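Local coordinates for protein putative NAD(P)H-flavin oxidoreductase (Streptococcus pyogenes serotype M1, PDB 2HAY) that binds flavin mononucleotide and probably uses it to carry electrons between NADH or NADPH and a second substrate, at residues 16-21 and 163-168; 73-78 and 167-172. All blocks are in the same frame, centred on the assembly; numbering follows the deposited sequence.

Contact 1: residues 16-21 and 163-168; sequences LHFRTA and GIDTCP. With FMN (flavin mononucleotide), chain I.
Phe-18 lays the tip of its ring against the carboxylate of Asp-165, with CZ 3.4 Å from OD1, the two planes turned 27° from each other and the side chains crossing at about a right angle. Phe-18 CG stands anti to its own backbone N (chi1 179°), which carries the ring across to the segment 163-168. In this nitroreductase-family fold the loop that follows helix 6-18 draws alongside strand 165-169, outermost in the sheet of this chain. Gly-163 closes helix 137-162 in a Schellman motif; its positive phi suits glycine, since a side chain there would jam against the preceding carbonyl O. Asp-165 also forms a salt bridge with Arg-203. No direct hydrogen bond joins the segments; a water does so instead, donating to Thr-20 O (2.7 Å) and Asp-165 OD1 and accepting from Thr-166 N.

From Arg-19 to Ala-21 the loop faces the FMN phosphate. Arg-19, long and cationic, bends at chi2 and chi3 to bring its guanidinium edge-on to O2P, which NH1 meets at 2.9 Å, while NH2 reaches both O2P and O3P. NH2 also bonds Leu-44 O of the second subunit. Ala-21, small enough for a close approach, touches FMN C1' with its CB at 3.4 Å and also meets Cys-167 SG. O1P is gripped twice, by Thr-20 OG1 and by Ala-21 N, the latter at 2.9 Å and 167°.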
ATOM      1  N   LEU B  16     -10.932  -5.362 -11.555  1.00 29.94           N
ATOM      2  CA  LEU B  16      -9.966  -4.301 -11.880  1.00 31.70           C
ATOM      3  C   LEU B  16     -10.612  -3.172 -12.673  1.00 32.77           C
ATOM      4  O   LEU B  16     -10.304  -2.014 -12.452  1.00 33.95           O
ATOM      5  CB  LEU B  16      -8.770  -4.866 -12.665  1.00 31.47           C
ATOM      6  CG  LEU B  16      -7.852  -5.831 -11.924  1.00 30.34           C
ATOM      7  CD1 LEU B  16      -6.774  -6.337 -12.869  1.00 30.42           C
ATOM      8  CD2 LEU B  16      -7.264  -5.123 -10.750  1.00 31.05           C
ATOM      9  N   HIS B  17     -11.513  -3.507 -13.589  1.00 33.49           N
ATOM     10  CA  HIS B  17     -12.169  -2.482 -14.364  1.00 34.39           C
ATOM     11  C   HIS B  17     -13.420  -1.897 -13.699  1.00 33.92           C
ATOM     12  O   HIS B  17     -13.778  -0.755 -13.970  1.00 34.82           O
ATOM     13  CB  HIS B  17     -12.383  -2.960 -15.794  1.00 35.32           C
ATOM     14  CG  HIS B  17     -11.092  -3.146 -16.546  1.00 39.90           C
ATOM     15  ND1 HIS B  17     -10.593  -2.202 -17.422  1.00 44.29           N
ATOM     16  CD2 HIS B  17     -10.179  -4.151 -16.519  1.00 41.88           C
ATOM     17  CE1 HIS B  17      -9.442  -2.627 -17.918  1.00 45.00           C
ATOM     18  NE2 HIS B  17      -9.168  -3.806 -17.382  1.00 44.29           N
ATOM     19  N   PHE B  18     -14.045  -2.657 -12.795  1.00 33.36           N
ATOM     20  CA  PHE B  18     -15.130  -2.154 -11.938  1.00 32.16           C
ATOM     21  C   PHE B  18     -14.678  -1.049 -10.966  1.00 32.24           C
ATOM     22  O   PHE B  18     -15.340   0.005 -10.866  1.00 32.06           O
ATOM     23  CB  PHE B  18     -15.800  -3.289 -11.153  1.00 31.33           C
ATOM     24  CG  PHE B  18     -16.910  -2.825 -10.227  1.00 30.99           C
ATOM     25  CD1 PHE B  18     -16.717  -2.803  -8.853  1.00 29.92           C
ATOM     26  CD2 PHE B  18     -18.147  -2.406 -10.739  1.00 30.93           C
ATOM     27  CE1 PHE B  18     -17.718  -2.390  -7.995  1.00 30.09           C
ATOM     28  CE2 PHE B  18     -19.167  -1.979  -9.879  1.00 29.55           C
ATOM     29  CZ  PHE B  18     -18.954  -1.968  -8.510  1.00 29.83           C
ATOM     30  N   ARG B  19     -13.593  -1.300 -10.229  1.00 31.08           N
ATOM     31  CA  ARG B  19     -13.102  -0.334  -9.230  1.00 30.64           C
ATOM     32  C   ARG B  19     -12.815   1.028  -9.837  1.00 30.81           C
ATOM     33  O   ARG B  19     -12.025   1.161 -10.770  1.00 30.85           O
ATOM     34  CB  ARG B  19     -11.843  -0.818  -8.518  1.00 30.39           C
ATOM     35  CG  ARG B  19     -11.565  -0.012  -7.208  1.00 29.43           C
ATOM     36  CD  ARG B  19     -10.098   0.154  -6.865  1.00 25.04           C
ATOM     37  NE  ARG B  19      -9.346   0.650  -8.009  1.00 25.64           N
ATOM     38  CZ  ARG B  19      -9.324   1.919  -8.413  1.00 28.32           C
ATOM     39  NH1 ARG B  19     -10.009   2.847  -7.744  1.00 27.69           N
ATOM     40  NH2 ARG B  19      -8.623   2.258  -9.502  1.00 25.09           N
ATOM     41  N   THR B  20     -13.490   2.037  -9.312  1.00 31.12           N
ATOM     42  CA  THR B  20     -13.223   3.422  -9.663  1.00 30.99           C
ATOM     43  C   THR B  20     -13.388   4.216  -8.375  1.00 30.63           C
ATOM     44  O   THR B  20     -13.994   3.715  -7.420  1.00 29.93           O
ATOM     45  CB  THR B  20     -14.162   3.882 -10.776  1.00 31.85           C
ATOM     46  OG1 THR B  20     -13.818   5.213 -11.185  1.00 35.30           O
ATOM     47  CG2 THR B  20     -15.619   3.829 -10.341  1.00 31.03           C
ATOM     48  N   ALA B  21     -12.808   5.410  -8.310  1.00 29.71           N
ATOM     49  CA  ALA B  21     -12.858   6.176  -7.065  1.00 30.18           C
ATOM     50  C   ALA B  21     -14.218   6.862  -6.999  1.00 29.78           C
ATOM     51  O   ALA B  21     -14.507   7.777  -7.767  1.00 31.15           O
ATOM     52  CB  ALA B  21     -11.668   7.179  -6.944  1.00 28.46           C
ATOM     53  N   GLY B 163     -18.481  -6.332  -5.456  1.00 26.05           N
ATOM     54  CA  GLY B 163     -19.350  -5.330  -6.089  1.00 24.70           C
ATOM     55  C   GLY B 163     -19.541  -4.079  -5.263  1.00 25.36           C
ATOM     56  O   GLY B 163     -20.415  -3.278  -5.542  1.00 24.87           O
ATOM     57  N   ILE B 164     -18.699  -3.909  -4.240  1.00 26.03           N
ATOM     58  CA  ILE B 164     -18.776  -2.781  -3.336  1.00 25.93           C
ATOM     59  C   ILE B 164     -17.818  -1.710  -3.862  1.00 26.37           C
ATOM     60  O   ILE B 164     -16.652  -1.989  -4.138  1.00 25.07           O
ATOM     61  CB  ILE B 164     -18.435  -3.214  -1.880  1.00 25.50           C
ATOM     62  CG1 ILE B 164     -19.528  -4.153  -1.355  1.00 23.70           C
ATOM     63  CG2 ILE B 164     -18.210  -1.996  -0.962  1.00 25.52           C
ATOM     64  CD1 ILE B 164     -19.157  -4.848  -0.051  1.00 22.83           C
ATOM     65  N   ASP B 165     -18.356  -0.509  -4.042  1.00 26.45           N
ATOM     66  CA  ASP B 165     -17.579   0.644  -4.411  1.00 27.31           C
ATOM     67  C   ASP B 165     -16.815   1.268  -3.230  1.00 27.84           C
ATOM     68  O   ASP B 165     -17.197   1.175  -2.059  1.00 27.42           O
ATOM     69  CB  ASP B 165     -18.459   1.682  -5.077  1.00 27.33           C
ATOM     70  CG  ASP B 165     -18.841   1.273  -6.472  1.00 28.21           C
ATOM     71  OD1 ASP B 165     -17.922   1.077  -7.297  1.00 29.72           O
ATOM     72  OD2 ASP B 165     -20.037   1.087  -6.723  1.00 28.00           O
ATOM     73  N   THR B 166     -15.748   1.959  -3.584  1.00 28.43           N
ATOM     74  CA  THR B 166     -14.773   2.336  -2.626  1.00 29.48           C
ATOM     75  C   THR B 166     -14.203   3.683  -3.057  1.00 29.09           C
ATOM     76  O   THR B 166     -14.423   4.111  -4.205  1.00 29.46           O
ATOM     77  CB  THR B 166     -13.740   1.178  -2.651  1.00 30.44           C
ATOM     78  OG1 THR B 166     -13.650   0.561  -1.365  1.00 34.13           O
ATOM     79  CG2 THR B 166     -12.452   1.582  -3.202  1.00 28.54           C
ATOM     80  N   CYS B 167     -13.529   4.373  -2.133  1.00 28.96           N
ATOM     81  CA  CYS B 167     -12.692   5.539  -2.455  1.00 28.24           C
ATOM     82  C   CYS B 167     -11.572   5.694  -1.416  1.00 28.03           C
ATOM     83  O   CYS B 167     -11.850   5.830  -0.214  1.00 27.15           O
ATOM     84  CB  CYS B 167     -13.523   6.824  -2.508  1.00 28.07           C
ATOM     85  SG  CYS B 167     -12.665   8.271  -3.241  1.00 29.91           S
ATOM     86  N   PRO B 168     -10.303   5.694  -1.874  1.00 27.53           N
ATOM     87  CA  PRO B 168      -9.204   5.878  -0.929  1.00 27.36           C
ATOM     88  C   PRO B 168      -9.011   7.383  -0.744  1.00 27.57           C
ATOM     89  O   PRO B 168      -9.065   8.108  -1.728  1.00 28.11           O
ATOM     90  CB  PRO B 168      -8.011   5.209  -1.630  1.00 26.67           C
ATOM     91  CG  PRO B 168      -8.348   5.225  -3.101  1.00 26.88           C
ATOM     92  CD  PRO B 168      -9.830   5.553  -3.269  1.00 27.24           C
TER
HETATM   93  N1  FMN I 701     -10.256  11.000  -4.535  1.00 42.94           N
HETATM   94  C2  FMN I 701     -10.924  12.086  -3.946  1.00 43.41           C
HETATM   95  O2  FMN I 701     -11.925  12.605  -4.496  1.00 43.40           O
HETATM   96  N3  FMN I 701     -10.472  12.589  -2.721  1.00 42.00           N
HETATM   97  C4  FMN I 701      -9.353  12.066  -2.077  1.00 42.47           C
HETATM   98  O4  FMN I 701      -8.850  12.601  -1.081  1.00 37.42           O
HETATM   99  C4A FMN I 701      -8.672  10.994  -2.658  1.00 43.00           C
HETATM  100  N5  FMN I 701      -7.557  10.479  -1.998  1.00 43.60           N
HETATM  101  C5A FMN I 701      -6.857   9.402  -2.536  1.00 43.50           C
HETATM  102  C6  FMN I 701      -5.758   8.890  -1.844  1.00 41.94           C
HETATM  103  C7  FMN I 701      -5.049   7.815  -2.367  1.00 42.60           C
HETATM  104  C7M FMN I 701      -4.034   7.137  -1.486  1.00 38.20           C
HETATM  105  C8  FMN I 701      -5.441   7.241  -3.595  1.00 42.12           C
HETATM  106  C8M FMN I 701      -4.972   5.866  -3.952  1.00 36.16           C
HETATM  107  C9  FMN I 701      -6.549   7.759  -4.290  1.00 42.78           C
HETATM  108  C9A FMN I 701      -7.273   8.847  -3.758  1.00 43.37           C
HETATM  109  N10 FMN I 701      -8.409   9.381  -4.417  1.00 43.86           N
HETATM  110  C10 FMN I 701      -9.121  10.456  -3.881  1.00 43.49           C
HETATM  111  C1' FMN I 701      -8.893   8.802  -5.693  1.00 42.59           C
HETATM  112  C2' FMN I 701      -7.983   9.222  -6.858  1.00 45.99           C
HETATM  113  O2' FMN I 701      -8.353  10.494  -7.368  1.00 47.43           O
HETATM  114  C3' FMN I 701      -8.085   8.170  -7.970  1.00 44.96           C
HETATM  115  O3' FMN I 701      -7.727   6.903  -7.469  1.00 45.65           O
HETATM  116  C4' FMN I 701      -7.252   8.463  -9.212  1.00 44.21           C
HETATM  117  O4' FMN I 701      -7.639   9.736  -9.703  1.00 42.50           O
HETATM  118  C5' FMN I 701      -7.446   7.355 -10.268  1.00 44.37           C
HETATM  119  O5' FMN I 701      -8.806   7.192 -10.697  1.00 41.60           O
HETATM  120  P   FMN I 701      -9.671   5.851 -10.443  1.00 37.11           P
HETATM  121  O1P FMN I 701     -11.130   6.182 -10.586  1.00 38.51           O
HETATM  122  O2P FMN I 701      -9.361   5.281  -9.084  1.00 34.89           O
HETATM  123  O3P FMN I 701      -9.360   4.758 -11.397  1.00 40.31           O
HETATM  124  O   HOH W   1     -15.185   1.501  -6.555  1.00 22.44           O

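Contact 2: residues 73-78 and 167-172. With FMN (flavin mononucleotide), chain I.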
ATOM      1  N   TRP B  73     -11.387  18.312   2.386  1.00 29.19           N
ATOM      2  CA  TRP B  73     -11.692  18.681   0.997  1.00 30.06           C
ATOM      3  C   TRP B  73     -11.889  17.524   0.023  1.00 30.14           C
ATOM      4  O   TRP B  73     -12.625  17.665  -0.940  1.00 30.82           O
ATOM      5  CB  TRP B  73     -10.655  19.663   0.420  1.00 31.06           C
ATOM      6  CG  TRP B  73      -9.245  19.130   0.274  1.00 31.26           C
ATOM      7  CD1 TRP B  73      -8.210  19.312   1.150  1.00 32.66           C
ATOM      8  CD2 TRP B  73      -8.710  18.366  -0.823  1.00 32.09           C
ATOM      9  NE1 TRP B  73      -7.073  18.691   0.684  1.00 32.80           N
ATOM     10  CE2 TRP B  73      -7.347  18.108  -0.526  1.00 32.83           C
ATOM     11  CE3 TRP B  73      -9.252  17.863  -2.017  1.00 31.52           C
ATOM     12  CZ2 TRP B  73      -6.509  17.367  -1.387  1.00 33.29           C
ATOM     13  CZ3 TRP B  73      -8.421  17.117  -2.882  1.00 32.78           C
ATOM     14  CH2 TRP B  73      -7.061  16.881  -2.558  1.00 33.23           C
ATOM     15  N   GLY B  74     -11.244  16.386   0.256  1.00 29.66           N
ATOM     16  CA  GLY B  74     -11.410  15.261  -0.640  1.00 29.55           C
ATOM     17  C   GLY B  74     -12.474  14.242  -0.265  1.00 29.62           C
ATOM     18  O   GLY B  74     -12.616  13.228  -0.943  1.00 30.36           O
ATOM     19  N   ALA B  75     -13.232  14.492   0.799  1.00 29.54           N
ATOM     20  CA  ALA B  75     -14.112  13.456   1.352  1.00 28.93           C
ATOM     21  C   ALA B  75     -15.531  13.939   1.643  1.00 28.69           C
ATOM     22  O   ALA B  75     -16.287  13.256   2.331  1.00 27.95           O
ATOM     23  CB  ALA B  75     -13.499  12.871   2.603  1.00 28.69           C
ATOM     24  N   GLN B  76     -15.883  15.100   1.093  1.00 29.21           N
ATOM     25  CA  GLN B  76     -17.130  15.797   1.409  1.00 30.52           C
ATOM     26  C   GLN B  76     -18.383  14.948   1.122  1.00 29.95           C
ATOM     27  O   GLN B  76     -19.231  14.756   1.995  1.00 29.51           O
ATOM     28  CB  GLN B  76     -17.217  17.084   0.578  1.00 31.51           C
ATOM     29  CG  GLN B  76     -17.587  18.310   1.342  1.00 36.72           C
ATOM     30  CD  GLN B  76     -16.377  19.090   1.763  1.00 41.90           C
ATOM     31  OE1 GLN B  76     -15.773  19.789   0.948  1.00 44.95           O
ATOM     32  NE2 GLN B  76     -15.999  18.969   3.030  1.00 42.71           N
ATOM     33  N   TYR B  77     -18.504  14.457  -0.114  1.00 28.81           N
ATOM     34  CA  TYR B  77     -19.657  13.648  -0.479  1.00 28.09           C
ATOM     35  C   TYR B  77     -19.519  12.224   0.050  1.00 27.87           C
ATOM     36  O   TYR B  77     -20.512  11.577   0.356  1.00 28.11           O
ATOM     37  CB  TYR B  77     -19.897  13.713  -1.980  1.00 28.15           C
ATOM     38  CG  TYR B  77     -20.458  15.047  -2.370  1.00 27.93           C
ATOM     39  CD1 TYR B  77     -19.627  16.083  -2.772  1.00 28.24           C
ATOM     40  CD2 TYR B  77     -21.826  15.289  -2.294  1.00 28.13           C
ATOM     41  CE1 TYR B  77     -20.139  17.334  -3.114  1.00 27.94           C
ATOM     42  CE2 TYR B  77     -22.363  16.544  -2.646  1.00 29.69           C
ATOM     43  CZ  TYR B  77     -21.507  17.558  -3.045  1.00 29.36           C
ATOM     44  OH  TYR B  77     -22.019  18.786  -3.379  1.00 29.79           O
ATOM     45  N   GLN B  78     -18.284  11.767   0.225  1.00 27.25           N
ATOM     46  CA  GLN B  78     -18.048  10.423   0.758  1.00 27.49           C
ATOM     47  C   GLN B  78     -18.531  10.291   2.212  1.00 28.44           C
ATOM     48  O   GLN B  78     -19.267   9.361   2.534  1.00 27.99           O
ATOM     49  CB  GLN B  78     -16.581  10.025   0.597  1.00 26.60           C
ATOM     50  CG  GLN B  78     -16.140   9.892  -0.847  1.00 26.31           C
ATOM     51  CD  GLN B  78     -15.437  11.130  -1.383  1.00 27.96           C
ATOM     52  OE1 GLN B  78     -15.891  12.273  -1.195  1.00 27.11           O
ATOM     53  NE2 GLN B  78     -14.306  10.911  -2.054  1.00 30.17           N
ATOM     54  N   CYS B 167     -13.529   4.373  -2.133  1.00 28.96           N
ATOM     55  CA  CYS B 167     -12.692   5.539  -2.455  1.00 28.24           C
ATOM     56  C   CYS B 167     -11.572   5.694  -1.416  1.00 28.03           C
ATOM     57  O   CYS B 167     -11.850   5.830  -0.214  1.00 27.15           O
ATOM     58  CB  CYS B 167     -13.523   6.824  -2.508  1.00 28.07           C
ATOM     59  SG  CYS B 167     -12.665   8.271  -3.241  1.00 29.91           S
ATOM     60  N   PRO B 168     -10.303   5.694  -1.874  1.00 27.53           N
ATOM     61  CA  PRO B 168      -9.204   5.878  -0.929  1.00 27.36           C
ATOM     62  C   PRO B 168      -9.011   7.383  -0.744  1.00 27.57           C
ATOM     63  O   PRO B 168      -9.065   8.108  -1.728  1.00 28.11           O
ATOM     64  CB  PRO B 168      -8.011   5.209  -1.630  1.00 26.67           C
ATOM     65  CG  PRO B 168      -8.348   5.225  -3.101  1.00 26.88           C
ATOM     66  CD  PRO B 168      -9.830   5.553  -3.269  1.00 27.24           C
ATOM     67  N   ILE B 169      -8.848   7.851   0.492  1.00 26.98           N
ATOM     68  CA  ILE B 169      -8.858   9.285   0.772  1.00 26.94           C
ATOM     69  C   ILE B 169      -7.600   9.764   1.550  1.00 26.69           C
ATOM     70  O   ILE B 169      -7.275   9.215   2.606  1.00 26.49           O
ATOM     71  CB  ILE B 169     -10.199   9.705   1.502  1.00 27.30           C
ATOM     72  CG1 ILE B 169     -11.440   9.339   0.644  1.00 26.11           C
ATOM     73  CG2 ILE B 169     -10.219  11.186   1.788  1.00 26.92           C
ATOM     74  CD1 ILE B 169     -12.762   9.190   1.426  1.00 26.27           C
ATOM     75  N   GLU B 170      -6.906  10.760   0.990  1.00 26.27           N
ATOM     76  CA  GLU B 170      -5.822  11.481   1.670  1.00 26.13           C
ATOM     77  C   GLU B 170      -6.099  12.973   1.768  1.00 26.40           C
ATOM     78  O   GLU B 170      -5.305  13.692   2.368  1.00 26.59           O
ATOM     79  CB  GLU B 170      -4.487  11.324   0.911  1.00 26.72           C
ATOM     80  CG  GLU B 170      -3.810   9.988   1.023  1.00 25.30           C
ATOM     81  CD  GLU B 170      -2.490   9.942   0.275  1.00 26.14           C
ATOM     82  OE1 GLU B 170      -2.210  10.876  -0.506  1.00 26.50           O
ATOM     83  OE2 GLU B 170      -1.720   8.972   0.459  1.00 25.00           O
ATOM     84  N   GLY B 171      -7.204  13.430   1.164  1.00 25.68           N
ATOM     85  CA  GLY B 171      -7.513  14.840   1.000  1.00 24.29           C
ATOM     86  C   GLY B 171      -8.177  15.416   2.239  1.00 24.78           C
ATOM     87  O   GLY B 171      -9.371  15.710   2.233  1.00 24.54           O
ATOM     88  N   PHE B 172      -7.394  15.563   3.303  1.00 24.45           N
ATOM     89  CA  PHE B 172      -7.862  16.154   4.552  1.00 24.26           C
ATOM     90  C   PHE B 172      -6.663  16.665   5.331  1.00 24.60           C
ATOM     91  O   PHE B 172      -5.522  16.270   5.040  1.00 23.41           O
ATOM     92  CB  PHE B 172      -8.686  15.169   5.386  1.00 24.43           C
ATOM     93  CG  PHE B 172      -7.955  13.921   5.774  1.00 24.12           C
ATOM     94  CD1 PHE B 172      -8.055  12.772   5.001  1.00 25.35           C
ATOM     95  CD2 PHE B 172      -7.181  13.881   6.910  1.00 24.30           C
ATOM     96  CE1 PHE B 172      -7.381  11.596   5.361  1.00 23.11           C
ATOM     97  CE2 PHE B 172      -6.508  12.709   7.274  1.00 20.04           C
ATOM     98  CZ  PHE B 172      -6.607  11.583   6.489  1.00 25.08           C
TER
HETATM   99  N1  FMN I 701     -10.256  11.000  -4.535  1.00 42.94           N
HETATM  100  C2  FMN I 701     -10.924  12.086  -3.946  1.00 43.41           C
HETATM  101  O2  FMN I 701     -11.925  12.605  -4.496  1.00 43.40           O
HETATM  102  N3  FMN I 701     -10.472  12.589  -2.721  1.00 42.00           N
HETATM  103  C4  FMN I 701      -9.353  12.066  -2.077  1.00 42.47           C
HETATM  104  O4  FMN I 701      -8.850  12.601  -1.081  1.00 37.42           O
HETATM  105  C4A FMN I 701      -8.672  10.994  -2.658  1.00 43.00           C
HETATM  106  N5  FMN I 701      -7.557  10.479  -1.998  1.00 43.60           N
HETATM  107  C5A FMN I 701      -6.857   9.402  -2.536  1.00 43.50           C
HETATM  108  C6  FMN I 701      -5.758   8.890  -1.844  1.00 41.94           C
HETATM  109  C7  FMN I 701      -5.049   7.815  -2.367  1.00 42.60           C
HETATM  110  C7M FMN I 701      -4.034   7.137  -1.486  1.00 38.20           C
HETATM  111  C8  FMN I 701      -5.441   7.241  -3.595  1.00 42.12           C
HETATM  112  C8M FMN I 701      -4.972   5.866  -3.952  1.00 36.16           C
HETATM  113  C9  FMN I 701      -6.549   7.759  -4.290  1.00 42.78           C
HETATM  114  C9A FMN I 701      -7.273   8.847  -3.758  1.00 43.37           C
HETATM  115  N10 FMN I 701      -8.409   9.381  -4.417  1.00 43.86           N
HETATM  116  C10 FMN I 701      -9.121  10.456  -3.881  1.00 43.49           C
HETATM  117  C1' FMN I 701      -8.893   8.802  -5.693  1.00 42.59           C
HETATM  118  C2' FMN I 701      -7.983   9.222  -6.858  1.00 45.99           C
HETATM  119  O2' FMN I 701      -8.353  10.494  -7.368  1.00 47.43           O
HETATM  120  C3' FMN I 701      -8.085   8.170  -7.970  1.00 44.96           C
HETATM  121  O3' FMN I 701      -7.727   6.903  -7.469  1.00 45.65           O
HETATM  122  C4' FMN I 701      -7.252   8.463  -9.212  1.00 44.21           C
HETATM  123  O4' FMN I 701      -7.639   9.736  -9.703  1.00 42.50           O
HETATM  124  C5' FMN I 701      -7.446   7.355 -10.268  1.00 44.37           C
HETATM  125  O5' FMN I 701      -8.806   7.192 -10.697  1.00 41.60           O
HETATM  126  P   FMN I 701      -9.671   5.851 -10.443  1.00 37.11           P
HETATM  127  O1P FMN I 701     -11.130   6.182 -10.586  1.00 38.51           O
HETATM  128  O2P FMN I 701      -9.361   5.281  -9.084  1.00 34.89           O
HETATM  129  O3P FMN I 701      -9.360   4.758 -11.397  1.00 40.31           O
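Gly-74 and Gly-171 bring their backbones together with CA atoms 4.2 Å apart, and Gly-74 N donates to Gly-171 O at 2.8 Å, the donor tilted 17° from the carbonyl plane. Both positions suit glycine: a CB on either would press on the other's CA and collide with FMN O4. Trp-73 lays one face of its indole over Gly-171, a CH-pi contact with CA 3.9 Å from the centroid of the six-membered ring. The indole NE1 is held by Asp-130 of the second subunit.

The inverse gamma turn centred on Gly-171 follows strand 165-169, and this junction forms part of the FMN site of the nitroreductase fold. Backbone groups bond the polar atoms of the isoalloxazine: Glu-170 N donates to N5 at 3.1 Å, Gly-171 N to O4 at 2.9 Å, and flavin N3 makes a weak bond to Gly-74 O. An N-H directed at N5 could help polarise the redox-active end of the flavin.

Branched Ile-169 packs on segment 73-78 with two arms: CG2 meets Ala-75 CB at 3.8 Å, and CD1 reaches both that methyl and Gln-78 CB. Bent at chi2 (97°), Gln-78 turns its amide back toward the strand. There NE2 donates to Cys-167 SG at 3.3 Å, with the sulfur 6° out of the amide plane, and also bonds weakly to Gly-74 O.

Overall arrangement
Both contacts are buried and draw on strand 165-169: contact 1 takes its beginning and contact 2 its end, with Cys-167 and Pro-168 common to both. Their centres lie 14 Å apart, and FMN touches both, its phosphate at contact 1 and its ring system near the shared residues and contact 2. Contact 1, beside the end of helix 6-18, serves the anionic phosphate with a cationic side chain, a hydroxyl and an N-H; its segments share no direct hydrogen bond and are bridged by a water. Contact 2, at the start of helix 76-81, serves the polar atoms of the isoalloxazine ring mainly with backbone groups, and its segments bond directly. The second subunit reaches both, so the cofactor site is built at the dimer interface.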